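Local coordinates for aldehyde dehydrogenase (Bartonella henselae, PDB 3I44), which probably oxidises aldehydes to carboxylic acids with NAD(P)+ as cofactor, at residues Ser236-Thr247 with Asn259-Glu270; Arg26-Trp34 with Ser218-Gly226. The protein carries 1 engineered substitution. All coordinates share one frame; numbering follows the deposited sequence.

Interaction 1: Ser236-Thr247 with Asn259-Glu270. Engineered in segment 236-247: Glu242 (natural residue Gly).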
loop_
_atom_site.group_PDB
_atom_site.type_symbol
_atom_site.label_atom_id
_atom_site.label_comp_id
_atom_site.label_asym_id
_atom_site.label_seq_id
_atom_site.Cartn_x
_atom_site.Cartn_y
_atom_site.Cartn_z
ATOM N N SER A 236 -15.453 2.076 3.621
ATOM C CA SER A 236 -14.361 1.737 2.715
ATOM C C SER A 236 -14.557 2.304 1.313
ATOM O O SER A 236 -13.596 2.498 0.581
ATOM C CB SER A 236 -14.158 0.233 2.659
ATOM O OG SER A 236 -15.353 -0.367 2.242
ATOM N N ALA A 237 -15.795 2.615 0.944
ATOM C CA ALA A 237 -16.084 3.193 -0.365
ATOM C C ALA A 237 -16.345 4.703 -0.332
ATOM O O ALA A 237 -16.537 5.309 -1.370
ATOM C CB ALA A 237 -17.277 2.426 -1.051
ATOM N N HIS A 238 -16.320 5.325 0.846
ATOM C CA HIS A 238 -16.752 6.711 0.956
ATOM C C HIS A 238 -15.705 7.673 0.348
ATOM O O HIS A 238 -14.511 7.560 0.613
ATOM C CB HIS A 238 -17.040 7.075 2.408
ATOM C CG HIS A 238 -17.909 8.274 2.564
ATOM N ND1 HIS A 238 -17.446 9.557 2.376
ATOM C CD2 HIS A 238 -19.222 8.387 2.872
ATOM C CE1 HIS A 238 -18.435 10.410 2.567
ATOM N NE2 HIS A 238 -19.523 9.727 2.876
ATOM N N PRO A 239 -16.159 8.625 -0.470
ATOM C CA PRO A 239 -15.192 9.489 -1.160
ATOM C C PRO A 239 -14.456 10.499 -0.253
ATOM O O PRO A 239 -13.395 10.969 -0.640
ATOM C CB PRO A 239 -16.047 10.202 -2.229
ATOM C CG PRO A 239 -17.454 10.198 -1.678
ATOM C CD PRO A 239 -17.561 8.904 -0.864
ATOM N N ASP A 240 -14.985 10.804 0.930
ATOM C CA ASP A 240 -14.336 11.761 1.841
ATOM C C ASP A 240 -13.345 11.123 2.838
ATOM O O ASP A 240 -12.818 11.823 3.703
ATOM C CB ASP A 240 -15.363 12.543 2.641
ATOM C CG ASP A 240 -16.181 13.504 1.784
ATOM O OD1 ASP A 240 -15.717 13.946 0.733
ATOM O OD2 ASP A 240 -17.311 13.801 2.174
ATOM N N LEU A 241 -13.113 9.813 2.739
ATOM C CA LEU A 241 -12.045 9.190 3.531
ATOM C C LEU A 241 -10.854 8.923 2.641
ATOM O O LEU A 241 -10.996 8.461 1.506
ATOM C CB LEU A 241 -12.506 7.904 4.211
ATOM C CG LEU A 241 -13.690 8.020 5.179
ATOM C CD1 LEU A 241 -14.009 6.584 5.777
ATOM C CD2 LEU A 241 -13.440 9.064 6.253
ATOM N N GLU A 242 -9.664 9.204 3.139
ATOM C CA GLU A 242 -8.497 8.998 2.304
ATOM C C GLU A 242 -7.748 7.685 2.631
ATOM O O GLU A 242 -6.871 7.234 1.885
ATOM C CB GLU A 242 -7.651 10.266 2.300
ATOM C CG GLU A 242 -7.672 10.958 0.838
ATOM C CD GLU A 242 -6.450 10.507 0.105
ATOM O OE1 GLU A 242 -6.469 9.506 -0.683
ATOM O OE2 GLU A 242 -5.398 11.124 0.466
ATOM N N MET A 243 -8.163 7.028 3.701
ATOM C CA MET A 243 -7.522 5.796 4.136
ATOM C C MET A 243 -8.448 4.965 4.963
ATOM O O MET A 243 -9.263 5.501 5.707
ATOM C CB MET A 243 -6.292 6.132 4.982
ATOM C CG MET A 243 -5.739 4.964 5.773
ATOM S SD MET A 243 -4.270 5.495 6.535
ATOM C CE MET A 243 -3.757 3.980 7.437
ATOM N N ILE A 244 -8.304 3.646 4.847
ATOM C CA ILE A 244 -8.985 2.704 5.713
ATOM C C ILE A 244 -7.948 1.814 6.388
ATOM O O ILE A 244 -7.142 1.183 5.684
ATOM C CB ILE A 244 -9.918 1.761 4.955
ATOM C CG1 ILE A 244 -11.082 2.551 4.404
ATOM C CG2 ILE A 244 -10.498 0.690 5.921
ATOM C CD1 ILE A 244 -11.999 3.081 5.457
ATOM N N SER A 245 -7.996 1.782 7.728
ATOM C CA SER A 245 -7.220 0.844 8.526
ATOM C C SER A 245 -8.148 -0.236 9.052
ATOM O O SER A 245 -9.034 0.043 9.835
ATOM C CB SER A 245 -6.493 1.536 9.678
ATOM O OG SER A 245 -5.656 0.592 10.310
ATOM N N PHE A 246 -7.903 -1.478 8.641
ATOM C CA PHE A 246 -8.796 -2.573 8.970
ATOM C C PHE A 246 -8.058 -3.764 9.588
ATOM O O PHE A 246 -7.043 -4.195 9.095
ATOM C CB PHE A 246 -9.564 -3.028 7.704
ATOM C CG PHE A 246 -10.369 -4.290 7.891
ATOM C CD1 PHE A 246 -11.692 -4.230 8.272
ATOM C CD2 PHE A 246 -9.803 -5.527 7.679
ATOM C CE1 PHE A 246 -12.429 -5.394 8.446
ATOM C CE2 PHE A 246 -10.526 -6.679 7.836
ATOM C CZ PHE A 246 -11.837 -6.615 8.248
ATOM N N THR A 247 -8.584 -4.247 10.695
ATOM C CA THR A 247 -8.109 -5.479 11.328
ATOM C C THR A 247 -9.300 -6.443 11.385
ATOM O O THR A 247 -10.373 -6.075 11.846
ATOM C CB THR A 247 -7.603 -5.194 12.744
ATOM O OG1 THR A 247 -6.500 -4.280 12.659
ATOM C CG2 THR A 247 -7.172 -6.474 13.450
ATOM N N ASN A 259 -13.696 -2.428 -2.270
ATOM C CA ASN A 259 -14.542 -1.235 -2.134
ATOM C C ASN A 259 -13.730 0.054 -2.161
ATOM O O ASN A 259 -14.198 1.073 -2.688
ATOM C CB ASN A 259 -15.378 -1.303 -0.844
ATOM C CG ASN A 259 -16.451 -2.408 -0.899
ATOM O OD1 ASN A 259 -16.964 -2.704 -1.962
ATOM N ND2 ASN A 259 -16.760 -3.016 0.234
ATOM N N ALA A 260 -12.501 -0.001 -1.627
ATOM C CA ALA A 260 -11.643 1.184 -1.514
ATOM C C ALA A 260 -10.986 1.589 -2.842
ATOM O O ALA A 260 -10.552 2.729 -3.004
ATOM C CB ALA A 260 -10.559 0.938 -0.440
ATOM N N SER A 261 -10.886 0.647 -3.775
ATOM C CA SER A 261 -10.102 0.846 -4.984
ATOM C C SER A 261 -10.676 1.941 -5.885
ATOM O O SER A 261 -9.927 2.674 -6.535
ATOM C CB SER A 261 -9.983 -0.473 -5.740
ATOM O OG SER A 261 -11.282 -0.847 -6.167
ATOM N N ASN A 262 -11.993 2.105 -5.905
ATOM C CA ASN A 262 -12.569 3.168 -6.733
ATOM C C ASN A 262 -12.226 4.613 -6.275
ATOM O O ASN A 262 -12.368 5.546 -7.050
ATOM C CB ASN A 262 -14.080 3.015 -6.841
ATOM C CG ASN A 262 -14.611 3.558 -8.143
ATOM O OD1 ASN A 262 -15.141 4.683 -8.204
ATOM N ND2 ASN A 262 -14.438 2.773 -9.220
ATOM N N THR A 263 -11.806 4.819 -5.033
ATOM C CA THR A 263 -11.330 6.139 -4.631
ATOM C C THR A 263 -9.807 6.143 -4.344
ATOM O O THR A 263 -9.290 7.124 -3.836
ATOM C CB THR A 263 -12.106 6.653 -3.443
ATOM O OG1 THR A 263 -12.098 5.655 -2.423
ATOM C CG2 THR A 263 -13.563 6.975 -3.841
ATOM N N LEU A 264 -9.115 5.056 -4.690
ATOM C CA LEU A 264 -7.666 4.947 -4.523
ATOM C C LEU A 264 -7.188 5.334 -3.110
ATOM O O LEU A 264 -6.203 6.052 -2.949
ATOM C CB LEU A 264 -6.975 5.806 -5.570
ATOM C CG LEU A 264 -7.237 5.323 -7.003
ATOM C CD1 LEU A 264 -6.904 6.402 -8.044
ATOM C CD2 LEU A 264 -6.472 4.008 -7.262
ATOM N N LYS A 265 -7.932 4.879 -2.102
ATOM C CA LYS A 265 -7.549 5.066 -0.694
ATOM C C LYS A 265 -6.298 4.272 -0.389
ATOM O O LYS A 265 -6.027 3.241 -0.999
ATOM C CB LYS A 265 -8.653 4.571 0.245
ATOM C CG LYS A 265 -9.935 5.317 0.194
ATOM C CD LYS A 265 -10.914 4.659 1.140
ATOM C CE LYS A 265 -12.214 5.409 1.273
ATOM N NZ LYS A 265 -12.842 5.638 0.024
ATOM N N ARG A 266 -5.518 4.749 0.556
ATOM C CA ARG A 266 -4.568 3.857 1.202
ATOM C C ARG A 266 -5.355 2.824 2.027
ATOM O O ARG A 266 -6.260 3.162 2.803
ATOM C CB ARG A 266 -3.592 4.643 2.089
ATOM C CG ARG A 266 -2.702 3.721 2.945
ATOM C CD ARG A 266 -1.725 4.535 3.742
ATOM N NE ARG A 266 -0.652 5.084 2.915
ATOM C CZ ARG A 266 0.148 6.074 3.302
ATOM N NH1 ARG A 266 -0.035 6.667 4.485
ATOM N NH2 ARG A 266 1.098 6.501 2.495
ATOM N N VAL A 267 -5.004 1.557 1.863
ATOM C CA VAL A 267 -5.653 0.506 2.595
ATOM C C VAL A 267 -4.613 -0.254 3.405
ATOM O O VAL A 267 -3.680 -0.840 2.840
ATOM C CB VAL A 267 -6.405 -0.450 1.625
ATOM C CG1 VAL A 267 -7.023 -1.617 2.410
ATOM C CG2 VAL A 267 -7.475 0.340 0.816
ATOM N N CYS A 268 -4.747 -0.219 4.730
ATOM C CA CYS A 268 -3.830 -0.952 5.613
ATOM C C CYS A 268 -4.578 -2.112 6.312
ATOM O O CYS A 268 -5.546 -1.896 7.021
ATOM C CB CYS A 268 -3.192 0.010 6.637
ATOM S SG CYS A 268 -2.143 1.209 5.810
ATOM N N LEU A 269 -4.146 -3.339 6.056
ATOM C CA LEU A 269 -4.867 -4.539 6.509
ATOM C C LEU A 269 -4.053 -5.384 7.516
ATOM O O LEU A 269 -2.883 -5.751 7.229
ATOM C CB LEU A 269 -5.168 -5.428 5.286
ATOM C CG LEU A 269 -6.022 -4.827 4.172
ATOM C CD1 LEU A 269 -6.230 -5.794 2.994
ATOM C CD2 LEU A 269 -7.400 -4.334 4.714
ATOM N N GLU A 270 -4.698 -5.722 8.637
ATOM C CA GLU A 270 -4.186 -6.696 9.611
ATOM C C GLU A 270 -5.182 -7.873 9.620
ATOM O O GLU A 270 -6.323 -7.728 10.115
ATOM C CB GLU A 270 -4.132 -6.068 11.001
ATOM C CG GLU A 270 -3.084 -4.955 11.195
ATOM C CD GLU A 270 -1.687 -5.488 11.489
ATOM O OE1 GLU A 270 -1.561 -6.723 11.714
ATOM O OE2 GLU A 270 -0.719 -4.673 11.499
HETATM O O HOH W 1 -10.214 8.691 -1.322
HETATM O O HOH W 2 -7.357 9.023 -3.162
#
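Lys265 reaches across to the turn that follows helix 228-237, and its ammonium is held among oxygens. NZ donates to His238 O at 2.6 Å, coming from well above the carbonyl plane. A second, weak bond runs from NZ to Ser236 O. Within its own segment NZ also donates to Thr263 OG1 at 2.6 Å. One carbonyl and one hydroxyl thus hold NZ closely and a second carbonyl weakly, which probably steadies the buried charge. The chain is extended as far as CE, which lies 3.3 Å from Leu241 O, and only the last torsion bends (chi4 55°) to swing NZ toward His238. On the way CD packs on Ile244 CG1.

Strands 243-247 and 266-270 run parallel beside this site. Arg266 N to Glu242 O is the most bent of the five backbone bonds between the segments (144° at the hydrogen). The next four, from Ile244 N to Glu270 N, are straighter. On one face the extended Met243 side chain puts SD against Arg266 CD and CE 3.6 Å from Cys268 SG. Thr247 and Glu270 stand side by side on that face, Thr247 OG1 3.4 Å from Glu270 CB. On the other face Leu269 CD2 meets Phe246 CB at 3.9 Å.

Further out, water 1 joins Leu241 O to Thr263 O, and water 2 joins Glu242 OE1 to the same Thr263 O. Glu242 is an engineered residue; its OE2 makes salt bridges to Arg476 and Arg451 of the second subunit. Arg266 NH1 bonds to Glu487 O and Leu489 O. Lys181 donates to Ser245 OG and Thr247 OG1.

The contact closes a beta-alpha-beta unit, strand 243-247, helix 250-261 and strand 266-270. Strand 156-168 pairs with the other side of strand 243-247, and Phe246 packs on Ala252 and Ile256 of helix 250-261.

Interaction 2: Arg26-Trp34 with Ser218-Gly226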
loop_
_atom_site.group_PDB
_atom_site.type_symbol
_atom_site.label_atom_id
_atom_site.label_comp_id
_atom_site.label_asym_id
_atom_site.label_seq_id
_atom_site.Cartn_x
_atom_site.Cartn_y
_atom_site.Cartn_z
ATOM N N ARG A 26 -27.129 2.607 23.067
ATOM C CA ARG A 26 -27.637 2.773 21.720
ATOM C C ARG A 26 -27.035 3.970 21.003
ATOM O O ARG A 26 -27.267 4.129 19.810
ATOM C CB ARG A 26 -29.172 2.954 21.737
ATOM C CG ARG A 26 -29.990 1.693 22.060
ATOM C CD ARG A 26 -31.480 1.995 21.839
ATOM N NE ARG A 26 -32.324 0.809 21.935
ATOM C CZ ARG A 26 -32.710 0.258 23.084
ATOM N NH1 ARG A 26 -32.333 0.757 24.258
ATOM N NH2 ARG A 26 -33.490 -0.812 23.054
ATOM N N LYS A 27 -26.313 4.823 21.722
ATOM C CA LYS A 27 -25.899 6.104 21.180
ATOM C C LYS A 27 -24.560 5.955 20.443
ATOM O O LYS A 27 -23.832 4.963 20.658
ATOM C CB LYS A 27 -25.798 7.158 22.283
ATOM C CG LYS A 27 -27.172 7.642 22.882
ATOM C CD LYS A 27 -26.923 8.741 23.924
ATOM C CE LYS A 27 -28.109 8.976 24.870
ATOM N NZ LYS A 27 -29.287 9.392 24.106
ATOM N N PHE A 28 -24.290 6.927 19.552
ATOM C CA PHE A 28 -23.020 7.082 18.827
ATOM C C PHE A 28 -22.297 8.337 19.342
ATOM O O PHE A 28 -22.935 9.215 19.894
ATOM C CB PHE A 28 -23.267 7.206 17.324
ATOM C CG PHE A 28 -24.000 6.033 16.710
ATOM C CD1 PHE A 28 -23.865 4.756 17.211
ATOM C CD2 PHE A 28 -24.807 6.222 15.594
ATOM C CE1 PHE A 28 -24.537 3.688 16.640
ATOM C CE2 PHE A 28 -25.466 5.150 14.996
ATOM C CZ PHE A 28 -25.342 3.879 15.528
ATOM N N TYR A 29 -20.974 8.390 19.210
ATOM C CA TYR A 29 -20.198 9.553 19.647
ATOM C C TYR A 29 -19.750 10.319 18.395
ATOM O O TYR A 29 -18.845 9.886 17.640
ATOM C CB TYR A 29 -19.017 9.159 20.539
ATOM C CG TYR A 29 -18.266 10.345 21.125
ATOM C CD1 TYR A 29 -18.773 11.060 22.207
ATOM C CD2 TYR A 29 -17.046 10.734 20.606
ATOM C CE1 TYR A 29 -18.082 12.153 22.759
ATOM C CE2 TYR A 29 -16.342 11.799 21.142
ATOM C CZ TYR A 29 -16.870 12.520 22.208
ATOM O OH TYR A 29 -16.163 13.587 22.713
ATOM N N ILE A 30 -20.458 11.417 18.129
ATOM C CA ILE A 30 -20.246 12.186 16.921
ATOM C C ILE A 30 -20.115 13.668 17.295
ATOM O O ILE A 30 -20.973 14.214 17.977
ATOM C CB ILE A 30 -21.370 12.004 15.892
ATOM C CG1 ILE A 30 -21.534 10.515 15.524
ATOM C CG2 ILE A 30 -21.041 12.835 14.639
ATOM C CD1 ILE A 30 -22.733 10.161 14.561
ATOM N N ASN A 31 -19.014 14.280 16.862
ATOM C CA ASN A 31 -18.761 15.686 17.075
ATOM C C ASN A 31 -18.834 16.093 18.547
ATOM O O ASN A 31 -19.444 17.089 18.898
ATOM C CB ASN A 31 -19.723 16.523 16.212
ATOM C CG ASN A 31 -19.131 17.868 15.803
ATOM O OD1 ASN A 31 -17.909 18.079 15.786
ATOM N ND2 ASN A 31 -20.002 18.777 15.447
ATOM N N GLY A 32 -18.193 15.308 19.405
ATOM C CA GLY A 32 -18.075 15.646 20.814
ATOM C C GLY A 32 -19.272 15.301 21.690
ATOM O O GLY A 32 -19.247 15.619 22.854
ATOM N N LEU A 33 -20.287 14.632 21.141
ATOM C CA LEU A 33 -21.533 14.344 21.857
ATOM C C LEU A 33 -22.030 12.928 21.592
ATOM O O LEU A 33 -21.902 12.414 20.463
ATOM C CB LEU A 33 -22.648 15.303 21.401
ATOM C CG LEU A 33 -22.495 16.801 21.719
ATOM C CD1 LEU A 33 -23.649 17.585 21.094
ATOM C CD2 LEU A 33 -22.449 17.040 23.226
ATOM N N TRP A 34 -22.634 12.328 22.613
ATOM C CA TRP A 34 -23.344 11.058 22.453
ATOM C C TRP A 34 -24.737 11.361 21.916
ATOM O O TRP A 34 -25.490 12.067 22.577
ATOM C CB TRP A 34 -23.425 10.296 23.781
ATOM C CG TRP A 34 -22.118 9.749 24.194
ATOM C CD1 TRP A 34 -21.255 10.279 25.099
ATOM C CD2 TRP A 34 -21.511 8.556 23.703
ATOM N NE1 TRP A 34 -20.128 9.488 25.197
ATOM C CE2 TRP A 34 -20.265 8.423 24.352
ATOM C CE3 TRP A 34 -21.894 7.589 22.776
ATOM C CZ2 TRP A 34 -19.404 7.363 24.098
ATOM C CZ3 TRP A 34 -21.036 6.531 22.531
ATOM C CH2 TRP A 34 -19.807 6.435 23.196
ATOM N N SER A 218 -13.919 18.513 19.382
ATOM C CA SER A 218 -15.088 17.959 18.710
ATOM C C SER A 218 -14.841 17.535 17.256
ATOM O O SER A 218 -14.350 18.299 16.424
ATOM C CB SER A 218 -16.231 18.985 18.788
ATOM O OG SER A 218 -16.552 19.217 20.155
ATOM N N GLY A 219 -15.177 16.298 16.946
ATOM C CA GLY A 219 -15.102 15.811 15.573
ATOM C C GLY A 219 -13.788 15.130 15.211
ATOM O O GLY A 219 -13.686 14.481 14.138
ATOM N N VAL A 220 -12.774 15.266 16.072
ATOM C CA VAL A 220 -11.483 14.611 15.808
ATOM C C VAL A 220 -11.649 13.092 15.843
ATOM O O VAL A 220 -11.142 12.371 14.965
ATOM C CB VAL A 220 -10.429 15.099 16.809
ATOM C CG1 VAL A 220 -9.113 14.353 16.650
ATOM C CG2 VAL A 220 -10.229 16.640 16.634
ATOM N N PHE A 221 -12.364 12.609 16.853
ATOM C CA PHE A 221 -12.636 11.211 16.975
ATOM C C PHE A 221 -14.142 10.971 17.011
ATOM O O PHE A 221 -14.842 11.579 17.802
ATOM C CB PHE A 221 -11.970 10.642 18.243
ATOM C CG PHE A 221 -12.388 9.250 18.546
ATOM C CD1 PHE A 221 -11.749 8.165 17.936
ATOM C CD2 PHE A 221 -13.476 9.008 19.396
ATOM C CE1 PHE A 221 -12.167 6.863 18.186
ATOM C CE2 PHE A 221 -13.902 7.727 19.655
ATOM C CZ PHE A 221 -13.245 6.637 19.062
ATOM N N ASN A 222 -14.619 10.034 16.185
ATOM C CA ASN A 222 -16.052 9.720 16.120
ATOM C C ASN A 222 -16.250 8.211 16.114
ATOM O O ASN A 222 -15.462 7.475 15.491
ATOM C CB ASN A 222 -16.692 10.337 14.860
ATOM C CG ASN A 222 -16.402 11.797 14.728
ATOM O OD1 ASN A 222 -17.140 12.633 15.253
ATOM N ND2 ASN A 222 -15.265 12.137 14.057
ATOM N N LEU A 223 -17.279 7.744 16.820
ATOM C CA LEU A 223 -17.576 6.328 16.925
ATOM C C LEU A 223 -19.025 6.077 16.511
ATOM O O LEU A 223 -19.951 6.706 17.054
ATOM C CB LEU A 223 -17.292 5.785 18.352
ATOM C CG LEU A 223 -17.572 4.269 18.580
ATOM C CD1 LEU A 223 -16.787 3.698 19.763
ATOM C CD2 LEU A 223 -19.064 4.001 18.808
ATOM N N ILE A 224 -19.195 5.211 15.519
ATOM C CA ILE A 224 -20.508 4.697 15.147
ATOM C C ILE A 224 -20.441 3.174 15.181
ATOM O O ILE A 224 -19.433 2.587 14.786
ATOM C CB ILE A 224 -20.985 5.174 13.741
ATOM C CG1 ILE A 224 -20.008 4.724 12.645
ATOM C CG2 ILE A 224 -21.202 6.682 13.748
ATOM C CD1 ILE A 224 -20.420 5.079 11.234
ATOM N N ASN A 225 -21.475 2.535 15.708
ATOM C CA ASN A 225 -21.570 1.073 15.653
ATOM C C ASN A 225 -22.242 0.658 14.361
ATOM O O ASN A 225 -22.900 1.472 13.686
ATOM C CB ASN A 225 -22.319 0.521 16.870
ATOM C CG ASN A 225 -21.503 0.610 18.145
ATOM O OD1 ASN A 225 -21.970 1.105 19.177
ATOM N ND2 ASN A 225 -20.261 0.166 18.068
ATOM N N GLY A 226 -22.032 -0.598 13.969
ATOM C CA GLY A 226 -22.604 -1.073 12.733
ATOM C C GLY A 226 -21.957 -2.363 12.350
ATOM O O GLY A 226 -21.054 -2.828 13.061
HETATM O O HOH W 3 -15.877 13.961 18.367
#
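Phe28 lies across the backbone of Ile224 and Asn225 and can be followed outward atom by atom. Its CB sits 3.4 Å from Leu223 O. CG and CD1 come next to Ile224 CA, which stands over one ring face, offset toward the rim, in a CH-pi contact 4.3 Å from the centroid. CD2 meets Ile224 CG2. CE1 approaches Asn225 N at 3.4 Å and also touches Asn225 CB, and CZ ends near Asn225 O. With CG anti to the carbonyl carbon (chi1 -58°), the ring is laid against Ile224 and Asn225. The ring and the Asn225 side-chain amide are steeply inclined, 74° apart. Ile224 CG2 also meets Ile30 CD1, so one methyl serves both residues.

Tyr29 and Leu223 form a single antiparallel bridge of the hydrogen-bonded type. Tyr29 N donates to Leu223 O and Leu223 N to Tyr29 O. The Tyr29 and Phe221 side chains cross at about a right angle, with Tyr29 CD2 4.1 Å from Phe221 CD2. Phe221 O lies at the edge of the Tyr29 ring, 3.7 Å from Tyr29 CD2. Tyr29 OH bonds to Asp212 OD1.

Beyond the bridge, Asn222 OD1 takes a nearly straight bond from Asn31 N at 3.0 Å (174° at the hydrogen). Asn222 ND2 donates to Gly219 O and to Met192 O, so both ends of the amide are held. Water 3 accepts from Gly32 N and Gly219 N and donates to Phe221 O. It links the type I' turn from Ile30 to Leu33 with the 218-226 segment.

This bridge joins the N-terminal strand 23-30, in a smaller sheet, to strand 221-223 of a larger sheet, where it pairs with strand 191-195. Helix 202-213 meets Trp34 and Phe221, while helix 62-79 meets Phe28, Asn31 and Asn222.

Overall arrangement
Interactions 1 and 2 lie 20 Å apart between centres and about 9 Å between nearest atoms, and they do not touch. Interaction 2 closes first along the chain, pairing the N-terminal residues 26-34 with residues 218-226, 184 residues apart at their closest ends. Interaction 1 follows and is local. Helix 228-237 comes directly after strand 221-223 and leads into it. Both reach the same larger sheet through different strands, 221-223 in one and 243-247 with 266-270 in the other. One contact ties the N-terminal sheet to this larger sheet. The other extends it by a parallel crossover and borders the second subunit, consistent with the Rossmann-like cofactor domain of aldehyde dehydrogenases.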